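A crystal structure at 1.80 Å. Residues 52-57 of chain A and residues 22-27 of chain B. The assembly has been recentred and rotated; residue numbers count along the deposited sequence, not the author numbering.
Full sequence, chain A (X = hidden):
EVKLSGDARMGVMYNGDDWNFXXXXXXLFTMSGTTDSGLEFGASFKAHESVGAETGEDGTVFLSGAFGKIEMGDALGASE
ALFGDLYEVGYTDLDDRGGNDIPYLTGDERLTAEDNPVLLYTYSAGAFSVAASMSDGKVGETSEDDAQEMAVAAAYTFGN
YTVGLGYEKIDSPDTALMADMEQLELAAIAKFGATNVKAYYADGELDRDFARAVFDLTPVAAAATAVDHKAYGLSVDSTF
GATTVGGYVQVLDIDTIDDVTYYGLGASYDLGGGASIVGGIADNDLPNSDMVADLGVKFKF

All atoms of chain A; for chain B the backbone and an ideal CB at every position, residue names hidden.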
# COMPACT_ATOMS: atom_id res chain seq x y z
N GLY A 52 -1.60 -6.59 -3.73
CA GLY A 52 -1.98 -7.95 -4.02
C GLY A 52 -3.48 -8.10 -4.18
O GLY A 52 -3.92 -8.87 -5.02
N ALA A 53 -4.29 -7.36 -3.41
CA ALA A 53 -5.74 -7.48 -3.52
C ALA A 53 -6.20 -7.03 -4.88
O ALA A 53 -7.18 -7.56 -5.41
CB ALA A 53 -6.39 -6.64 -2.45
N GLU A 54 -5.52 -6.08 -5.54
CA GLU A 54 -5.86 -5.66 -6.87
C GLU A 54 -5.57 -6.72 -7.95
O GLU A 54 -6.05 -6.53 -9.07
CB GLU A 54 -5.13 -4.35 -7.09
CG GLU A 54 -5.65 -3.52 -8.29
CD GLU A 54 -4.88 -3.66 -9.62
OE1 GLU A 54 -3.72 -4.06 -9.59
OE2 GLU A 54 -5.43 -3.37 -10.69
N THR A 55 -4.85 -7.84 -7.76
CA THR A 55 -4.66 -8.85 -8.81
C THR A 55 -5.29 -10.18 -8.41
O THR A 55 -5.26 -11.13 -9.18
CB THR A 55 -3.12 -9.07 -9.07
OG1 THR A 55 -2.66 -9.90 -8.01
CG2 THR A 55 -2.31 -7.78 -9.07
N GLY A 56 -5.84 -10.37 -7.19
CA GLY A 56 -6.45 -11.63 -6.78
C GLY A 56 -5.56 -12.43 -5.87
O GLY A 56 -5.91 -13.48 -5.33
N GLU A 57 -4.34 -11.94 -5.66
CA GLU A 57 -3.36 -12.64 -4.86
C GLU A 57 -3.64 -12.58 -3.37
O GLU A 57 -3.27 -13.49 -2.61
CB GLU A 57 -2.01 -12.02 -5.17
CG GLU A 57 -0.91 -12.68 -4.34
CD GLU A 57 0.52 -12.24 -4.62
OE1 GLU A 57 0.71 -11.22 -5.29
OE2 GLU A 57 1.43 -12.93 -4.16
N UNK B 22 -10.28 -15.08 -12.30
CA UNK B 22 -9.78 -13.72 -12.29
C UNK B 22 -10.63 -12.92 -11.29
O UNK B 22 -11.85 -12.89 -11.41
CB UNK B 22 -9.82 -13.10 -13.69
N UNK B 23 -10.04 -12.31 -10.28
CA UNK B 23 -10.78 -11.56 -9.27
C UNK B 23 -9.95 -10.41 -8.73
O UNK B 23 -8.74 -10.37 -8.97
CB UNK B 23 -11.21 -12.48 -8.13
N UNK B 24 -10.52 -9.39 -8.09
CA UNK B 24 -9.76 -8.32 -7.46
C UNK B 24 -10.71 -7.56 -6.53
O UNK B 24 -11.93 -7.72 -6.67
CB UNK B 24 -9.13 -7.39 -8.50
N UNK B 25 -10.21 -6.75 -5.63
CA UNK B 25 -11.02 -5.82 -4.87
C UNK B 25 -10.17 -4.59 -4.72
O UNK B 25 -8.92 -4.65 -4.69
CB UNK B 25 -11.46 -6.39 -3.52
N UNK B 26 -10.79 -3.41 -4.65
CA UNK B 26 -10.12 -2.11 -4.55
C UNK B 26 -10.90 -1.21 -3.57
O UNK B 26 -12.11 -1.45 -3.38
CB UNK B 26 -10.01 -1.45 -5.93
N UNK B 27 -10.27 -0.23 -2.96
CA UNK B 27 -10.90 0.76 -2.08
C UNK B 27 -10.46 2.10 -2.63
O UNK B 27 -9.28 2.26 -3.02
CB UNK B 27 -10.51 0.58 -0.61

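Chain B runs through this contact as an extended strand, every phi/psi pair lying in the beta region, while chain A presents the last turn of a helix and the loop that follows it. The nearest CA pair is Gly56(A) with position 24, 4.7 Å apart, which fixes the register of the two stretches.

At position 22, CA-to-CB points away, and no atom of the chain A stretch comes within 5.5 Å of the ideal CB. The visible atoms therefore leave the choice wide. The deposited residue is Ser22(B), whose OG is hydrogen-bonded elsewhere in the structure.

Position 23 directs its CB sideways, 5.0 Å from Gly56(A) CA, and chain A offers no charge there. A small residue, polar or not, would fit, but the backbone does more of the work. The carbonyl O of position 23 lies 3.4 Å from Gly56(A) N, at too poor an angle for a hydrogen bond. An ideal CB on Gly56(A) would sit 3.0 Å from that same O, a tight approach, and the phi of 103° at Gly56(A) independently favours glycine. The residue is Ser23(B), chi1 in p. Its backbone N donates to water 4, which lies 2.8 Å from Thr55(A) O.

Position 24 also points sideways, but its ideal CB is crowded by backbone: 3.3 Å from Glu54(A) O and 3.7 Å from Ala53(A) O. Bulk immediately at CB is thus poorly placed, whereas a long chain could reach the carboxylate of Glu54(A). Lysine or arginine would suit that charge, and a long neutral amide is conceivable. The deposited Arg24(B) has chi1 in p with chi2 and chi3 both t, an extended course that brings NH1 to 3.8 Å from Glu54(A) OE2. This is a long salt bridge, with the carboxylate oblique to the guanidinium. Its CA also makes a CA-H...O contact with Ala53(A) O, 3.4 Å away.

At position 25 the CB points away, 4.8 Å from Ala53(A) O, yet the main chain is anchored: its N donates to Ala53(A) O at 3.1 Å with an angle of 159°, the one direct hydrogen bond between the stretches. Since any residue with a free amide could make it, the bond says little about identity; chain A sets no clear limit on size here, so a small or polar side chain is one option among several. Ser25(B) is found, and its OG, 4.1 Å from Ala53(A) CB, donates weakly to water 1, which donates to Ala53(A) O.

Position 26 points sideways, its ideal CB 5.4 Å from Glu54(A) CG, with room for a long side chain and an acidic partner to favour a basic one. Arg26(B) has its CD 4.0 Å from Glu54(A) CG, and its NH1 donates to water 2 at 2.9 Å. That water donates to Glu54(A) OE2 at 2.7 Å, so this second arginine reaches the carboxylate through solvent.

Position 27 is out of reach, and chain A cannot discriminate there. It is Val27(B), chi1 in t.

Chain B, residues 22-27: SSRSRV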
# COMPACT_ATOMS: atom_id res chain seq x y z
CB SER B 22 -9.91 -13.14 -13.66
OG SER B 22 -9.23 -11.90 -13.70
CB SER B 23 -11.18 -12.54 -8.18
OG SER B 23 -10.11 -13.08 -7.43
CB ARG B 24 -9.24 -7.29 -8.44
CG ARG B 24 -10.17 -6.40 -9.16
CD ARG B 24 -9.40 -5.33 -9.83
NE ARG B 24 -10.40 -4.45 -10.44
CZ ARG B 24 -10.18 -3.55 -11.39
NH1 ARG B 24 -8.99 -3.33 -11.94
NH2 ARG B 24 -11.19 -2.75 -11.73
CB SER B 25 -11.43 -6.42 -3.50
OG SER B 25 -10.43 -6.99 -2.72
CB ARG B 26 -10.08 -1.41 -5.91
CG ARG B 26 -9.47 -2.32 -6.98
CD ARG B 26 -9.18 -1.56 -8.23
NE ARG B 26 -10.40 -1.00 -8.73
CZ ARG B 26 -10.45 -0.15 -9.75
NH1 ARG B 26 -9.38 0.25 -10.41
NH2 ARG B 26 -11.62 0.37 -10.10
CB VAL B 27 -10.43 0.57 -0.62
CG1 VAL B 27 -10.75 1.75 0.28
CG2 VAL B 27 -11.16 -0.66 -0.10
O HOH W 1 -8.70 -9.61 -3.90
O HOH W 2 -6.90 -1.07 -10.98
O HOH W 3 -7.45 -8.96 -11.16
O HOH W 4 -7.06 -12.51 -10.79
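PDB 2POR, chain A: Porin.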